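Local coordinates for galactose-binding-like protein (Bacteroides thetaiotaomicron, PDB 7M1B) that probably binds sugars such as galactose and belongs to the SusE-like family, for which a degradative capacity has been proposed, at residues A[138-142]-A[164-168]; A[174-180]-A[192-198]. One frame throughout, in Å; residues are numbered along the deposited sequence.

Both contacts belong to one small beta-sandwich, within the region matched by the DUF5126 family; one is packing between sheets, the other pairing within a sheet. Contact 1 (138-142 with 164-168) crosses between the sheets: 138-142 lies in the four-stranded antiparallel sheet 155-159, 138-144, 176-183, 193-197, and 164-168 at an outer strand of the three-stranded sheet. Contact 2 (174-180 with 192-198) is a hairpin within the four-stranded sheet. Along the chain contact 1 closes before contact 2 opens, with centres about 14 Å apart. They meet because 138-144 and 176-183 are neighbouring strands: Val142 CG2 lies 4.2 Å from Val180 CG1, so the inward face of contact 2 adjoins the core that contact 1 fills.

Contact 1 (A[138-142]-A[164-168]); sequences LIFDV and IGFTL
Two extended strands, 138-142 and 164-168, face each other across the interior of a beta-sandwich. Their axes approach to 10.2 Å and run in nearly the same direction, 26° apart (signed crossing -26°). Nearest CA atoms pair Leu138 with Ile164 (9.6 Å), Phe140 with Phe166 (9.9 Å) and Val142 with Leu168 (8.5 Å). This separation is too wide for backbone pairing and typical of facing sheets, and the alternate residues named here direct their CA-to-CB bonds inward.

Ile164 (chi1 m, chi2 t) extends its CD1 to 3.7 Å from CD1 of Leu138, also m,t, and to 3.8 Å from CZ of Phe140, near the plane of that ring. Gly165 has no side chain and adds nothing to the interface. Phe166 follows, with phi/psi of -153/164 and chi1 p; its edge meets the face of the Phe140 ring (chi1 m) in a T-shaped stack, centroids 5.2 Å apart and planes at 62°. Phe166 CZ also lies 3.6 Å from Phe140 CB, while Phe166 CE2 stands 4.1 Å from Val142 CG2. Thr167 turns to the other side of its strand. Leu168 (chi1 -86°, chi2 90°) then brings CD1 to 3.6 Å from CG1 of Val142 (chi1 t).

Ile128 and Thr130 of strand 125-131 and Val182 of strand 176-183 extend the packing on either sheet, whereas Asp141 points away and makes a salt bridge with Arg183. All six touching residues are buried, and every link between the strands is apolar or aromatic, so this junction is held by hydrophobic burial and ring stacking without polar bonding.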
# COMPACT_ATOMS: atom_id res chain seq x y z
N LEU A 138 -20.67 -18.52 6.42
CA LEU A 138 -20.34 -19.29 5.23
C LEU A 138 -18.94 -19.87 5.46
O LEU A 138 -18.26 -19.32 6.35
CB LEU A 138 -20.42 -18.35 4.01
CG LEU A 138 -21.82 -17.77 3.70
CD1 LEU A 138 -21.69 -16.73 2.57
CD2 LEU A 138 -22.82 -18.87 3.29
N ILE A 139 -18.66 -21.02 4.84
CA ILE A 139 -17.35 -21.73 4.89
C ILE A 139 -16.90 -21.94 3.45
O ILE A 139 -17.59 -22.58 2.65
CB ILE A 139 -17.56 -23.08 5.64
CG1 ILE A 139 -18.52 -22.92 6.82
CG2 ILE A 139 -16.21 -23.68 6.10
CD1 ILE A 139 -17.96 -22.15 7.99
N PHE A 140 -15.74 -21.36 3.14
CA PHE A 140 -15.26 -21.49 1.78
C PHE A 140 -14.12 -22.50 1.77
O PHE A 140 -13.17 -22.33 2.52
CB PHE A 140 -14.77 -20.13 1.30
CG PHE A 140 -15.85 -19.09 1.08
CD1 PHE A 140 -16.46 -18.44 2.15
CD2 PHE A 140 -16.26 -18.76 -0.21
CE1 PHE A 140 -17.41 -17.46 1.94
CE2 PHE A 140 -17.20 -17.76 -0.43
CZ PHE A 140 -17.77 -17.10 0.64
N ASP A 141 -14.24 -23.55 0.94
CA ASP A 141 -13.17 -24.54 0.84
C ASP A 141 -12.50 -24.32 -0.51
O ASP A 141 -13.17 -24.45 -1.55
CB ASP A 141 -13.72 -25.98 0.87
CG ASP A 141 -14.20 -26.38 2.25
OD1 ASP A 141 -13.45 -26.11 3.24
OD2 ASP A 141 -15.33 -26.94 2.34
N VAL A 142 -11.19 -24.02 -0.51
CA VAL A 142 -10.54 -23.62 -1.77
C VAL A 142 -9.44 -24.64 -2.12
O VAL A 142 -8.50 -24.88 -1.27
CB VAL A 142 -9.92 -22.20 -1.73
CG1 VAL A 142 -9.24 -21.88 -3.05
CG2 VAL A 142 -10.97 -21.14 -1.39
N ILE A 164 -17.53 -10.10 1.35
CA ILE A 164 -16.59 -11.17 1.67
C ILE A 164 -15.41 -10.95 0.76
O ILE A 164 -15.67 -10.72 -0.39
CB ILE A 164 -17.23 -12.55 1.45
CG1 ILE A 164 -18.31 -12.77 2.54
CG2 ILE A 164 -16.22 -13.68 1.43
CD1 ILE A 164 -19.16 -14.02 2.33
N GLY A 165 -14.21 -11.03 1.30
CA GLY A 165 -12.99 -10.89 0.48
C GLY A 165 -11.81 -11.52 1.24
O GLY A 165 -11.58 -11.19 2.40
N PHE A 166 -11.12 -12.48 0.63
CA PHE A 166 -10.00 -13.12 1.32
C PHE A 166 -9.02 -13.64 0.28
O PHE A 166 -9.43 -13.77 -0.88
CB PHE A 166 -10.44 -14.26 2.25
CG PHE A 166 -11.20 -15.40 1.58
CD1 PHE A 166 -12.55 -15.26 1.24
CD2 PHE A 166 -10.56 -16.59 1.28
CE1 PHE A 166 -13.22 -16.31 0.61
CE2 PHE A 166 -11.21 -17.62 0.62
CZ PHE A 166 -12.56 -17.49 0.31
N THR A 167 -7.79 -13.97 0.69
CA THR A 167 -6.78 -14.34 -0.29
C THR A 167 -6.18 -15.68 0.08
O THR A 167 -6.12 -16.07 1.25
CB THR A 167 -5.65 -13.31 -0.43
OG1 THR A 167 -4.83 -13.38 0.74
CG2 THR A 167 -6.19 -11.91 -0.60
N LEU A 168 -5.70 -16.38 -0.95
CA LEU A 168 -4.79 -17.49 -0.76
C LEU A 168 -3.51 -17.11 -1.47
O LEU A 168 -3.56 -16.71 -2.63
CB LEU A 168 -5.29 -18.69 -1.56
CG LEU A 168 -6.30 -19.61 -0.92
CD1 LEU A 168 -7.70 -19.12 -1.26
CD2 LEU A 168 -6.06 -21.00 -1.47

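Contact 2 (A[174-180]-A[192-198]); sequences EPHDFKV and EYLTTLT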
# COMPACT_ATOMS: atom_id res chain seq x y z
N GLU A 174 2.17 -18.50 -12.82
CA GLU A 174 1.87 -19.30 -14.00
C GLU A 174 0.37 -19.65 -13.88
O GLU A 174 -0.19 -19.62 -12.77
CB GLU A 174 2.76 -20.54 -13.97
CG GLU A 174 2.50 -21.43 -12.77
CD GLU A 174 3.42 -22.63 -12.79
OE1 GLU A 174 3.21 -23.56 -13.65
OE2 GLU A 174 4.42 -22.60 -12.03
N PRO A 175 -0.30 -20.16 -14.94
CA PRO A 175 -1.69 -20.60 -14.76
C PRO A 175 -1.85 -21.76 -13.78
O PRO A 175 -1.14 -22.74 -13.82
CB PRO A 175 -2.20 -20.99 -16.18
CG PRO A 175 -1.08 -20.64 -17.15
CD PRO A 175 0.15 -20.24 -16.35
N HIS A 176 -2.85 -21.65 -12.89
CA HIS A 176 -3.21 -22.74 -12.01
C HIS A 176 -4.73 -22.88 -11.99
O HIS A 176 -5.45 -21.90 -12.18
CB HIS A 176 -2.83 -22.42 -10.57
CG HIS A 176 -1.38 -22.24 -10.31
ND1 HIS A 176 -0.53 -23.30 -10.09
CD2 HIS A 176 -0.66 -21.11 -10.19
CE1 HIS A 176 0.67 -22.84 -9.82
NE2 HIS A 176 0.59 -21.49 -9.81
N ASP A 177 -5.18 -24.12 -11.82
CA ASP A 177 -6.59 -24.42 -11.74
C ASP A 177 -7.01 -24.34 -10.28
O ASP A 177 -6.34 -24.92 -9.40
CB ASP A 177 -6.81 -25.83 -12.31
CG ASP A 177 -6.31 -25.99 -13.73
OD1 ASP A 177 -6.43 -25.02 -14.51
OD2 ASP A 177 -5.83 -27.11 -14.06
N PHE A 178 -8.09 -23.57 -10.05
CA PHE A 178 -8.65 -23.38 -8.72
C PHE A 178 -10.08 -23.92 -8.69
O PHE A 178 -10.80 -23.90 -9.70
CB PHE A 178 -8.58 -21.90 -8.31
CG PHE A 178 -7.19 -21.34 -8.18
CD1 PHE A 178 -6.47 -21.48 -6.99
CD2 PHE A 178 -6.57 -20.67 -9.24
CE1 PHE A 178 -5.20 -20.96 -6.84
CE2 PHE A 178 -5.31 -20.13 -9.08
CZ PHE A 178 -4.61 -20.30 -7.90
N LYS A 179 -10.47 -24.41 -7.51
CA LYS A 179 -11.84 -24.88 -7.29
C LYS A 179 -12.30 -24.31 -5.95
O LYS A 179 -11.51 -24.35 -4.98
CB LYS A 179 -11.83 -26.41 -7.30
CG LYS A 179 -12.99 -27.13 -6.63
CD LYS A 179 -12.67 -28.58 -6.33
CE LYS A 179 -12.36 -29.42 -7.55
NZ LYS A 179 -12.81 -30.82 -7.39
N VAL A 180 -13.55 -23.77 -5.92
CA VAL A 180 -14.15 -23.19 -4.73
C VAL A 180 -15.52 -23.81 -4.47
O VAL A 180 -16.36 -23.98 -5.37
CB VAL A 180 -14.27 -21.64 -4.74
CG1 VAL A 180 -14.74 -21.17 -3.34
CG2 VAL A 180 -12.98 -20.92 -5.19
N GLU A 192 -19.27 -26.67 -7.36
CA GLU A 192 -17.93 -26.18 -7.45
C GLU A 192 -17.88 -25.04 -8.47
O GLU A 192 -18.44 -25.13 -9.57
CB GLU A 192 -16.96 -27.27 -7.91
CG GLU A 192 -16.76 -28.40 -6.90
CD GLU A 192 -15.95 -29.58 -7.40
OE1 GLU A 192 -15.89 -29.79 -8.63
OE2 GLU A 192 -15.36 -30.30 -6.55
N TYR A 193 -17.17 -23.97 -8.11
CA TYR A 193 -16.75 -22.98 -9.09
C TYR A 193 -15.31 -23.26 -9.49
O TYR A 193 -14.43 -23.35 -8.65
CB TYR A 193 -16.93 -21.58 -8.50
CG TYR A 193 -16.54 -20.44 -9.40
CD1 TYR A 193 -17.46 -19.88 -10.29
CD2 TYR A 193 -15.26 -19.90 -9.33
CE1 TYR A 193 -17.09 -18.82 -11.11
CE2 TYR A 193 -14.88 -18.84 -10.15
CZ TYR A 193 -15.80 -18.31 -11.04
OH TYR A 193 -15.39 -17.28 -11.82
N LEU A 194 -15.07 -23.40 -10.80
CA LEU A 194 -13.72 -23.65 -11.33
C LEU A 194 -13.18 -22.44 -12.09
O LEU A 194 -13.88 -21.83 -12.89
CB LEU A 194 -13.76 -24.86 -12.26
CG LEU A 194 -14.28 -26.15 -11.65
CD1 LEU A 194 -14.08 -27.26 -12.66
CD2 LEU A 194 -13.55 -26.49 -10.34
N THR A 195 -11.91 -22.09 -11.84
CA THR A 195 -11.31 -21.04 -12.66
C THR A 195 -9.83 -21.35 -12.82
O THR A 195 -9.21 -21.97 -11.93
CB THR A 195 -11.59 -19.63 -12.10
OG1 THR A 195 -11.08 -18.62 -12.97
CG2 THR A 195 -10.96 -19.41 -10.74
N THR A 196 -9.29 -20.98 -14.00
CA THR A 196 -7.84 -21.08 -14.22
C THR A 196 -7.27 -19.66 -14.25
O THR A 196 -7.75 -18.84 -15.03
CB THR A 196 -7.51 -21.77 -15.55
OG1 THR A 196 -8.01 -23.10 -15.47
CG2 THR A 196 -6.02 -21.72 -15.89
N LEU A 197 -6.34 -19.35 -13.34
CA LEU A 197 -5.84 -17.97 -13.23
C LEU A 197 -4.34 -17.98 -13.04
O LEU A 197 -3.79 -18.90 -12.45
CB LEU A 197 -6.46 -17.22 -12.04
CG LEU A 197 -7.97 -16.97 -12.12
CD1 LEU A 197 -8.52 -16.48 -10.77
CD2 LEU A 197 -8.30 -15.98 -13.25
N THR A 198 -3.69 -16.92 -13.55
CA THR A 198 -2.29 -16.72 -13.24
C THR A 198 -2.11 -15.71 -12.13
O THR A 198 -2.54 -14.57 -12.28
CB THR A 198 -1.56 -16.22 -14.51
OG1 THR A 198 -1.79 -17.18 -15.57
CG2 THR A 198 -0.07 -15.97 -14.30
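Phe178 lays its ring beside Leu197, with CE2 4.3 Å from Leu197 CB and 3.9 Å from Leu197 O, while its CB stands 4.2 Å from CG2 of Thr195, its partner across the ladder. The two strands are the arms of a beta hairpin: the axes of 176-180 and 193-197 approach to 4.7 Å at 157°. Three hydrogen-bonded antiparallel pairs supply the evidence for register. His176 N to Leu197 O and Leu197 N to His176 O are both 2.9 Å; Phe178 N to Thr195 O is 2.7 Å and Thr195 N to Phe178 O 3.0 Å; Val180 N to Tyr193 O and Tyr193 N to Val180 O are both 2.9 Å. Between them lie the non-hydrogen-bonded pairs Asp177-Thr196 (CA-CA 4.3 Å) and Lys179-Leu194 (CA-CA 4.6 Å), where CA-H...O contacts such as Thr196 CA to His176 O, 3.2 Å, add to the ladder.

The two faces differ in chemistry. On the outer one, Thr196 OG1 donates to Asp177 OD1 at 2.7 Å, and Lys179 CB packs 3.5 Å from Leu194 CD2. Lys179 NZ forms a salt bridge with OE2 of the poorly ordered Glu192, 2.7 Å away. A second salt bridge joins Asp177 to Lys145.

His176, Phe178, Val180, Tyr193, Thr195 and Leu197 share the opposite face. Phe171 stacks edge-to-face with both His176 and Phe178, and His176 NE2 bonds to Ser172 O. This face covers Ile126 and Ile128 of strand 125-131 and Val119 of strand 118-122, while strand 176-183 pairs on its other side with strand 138-144, leaving 193-197 outermost in its sheet.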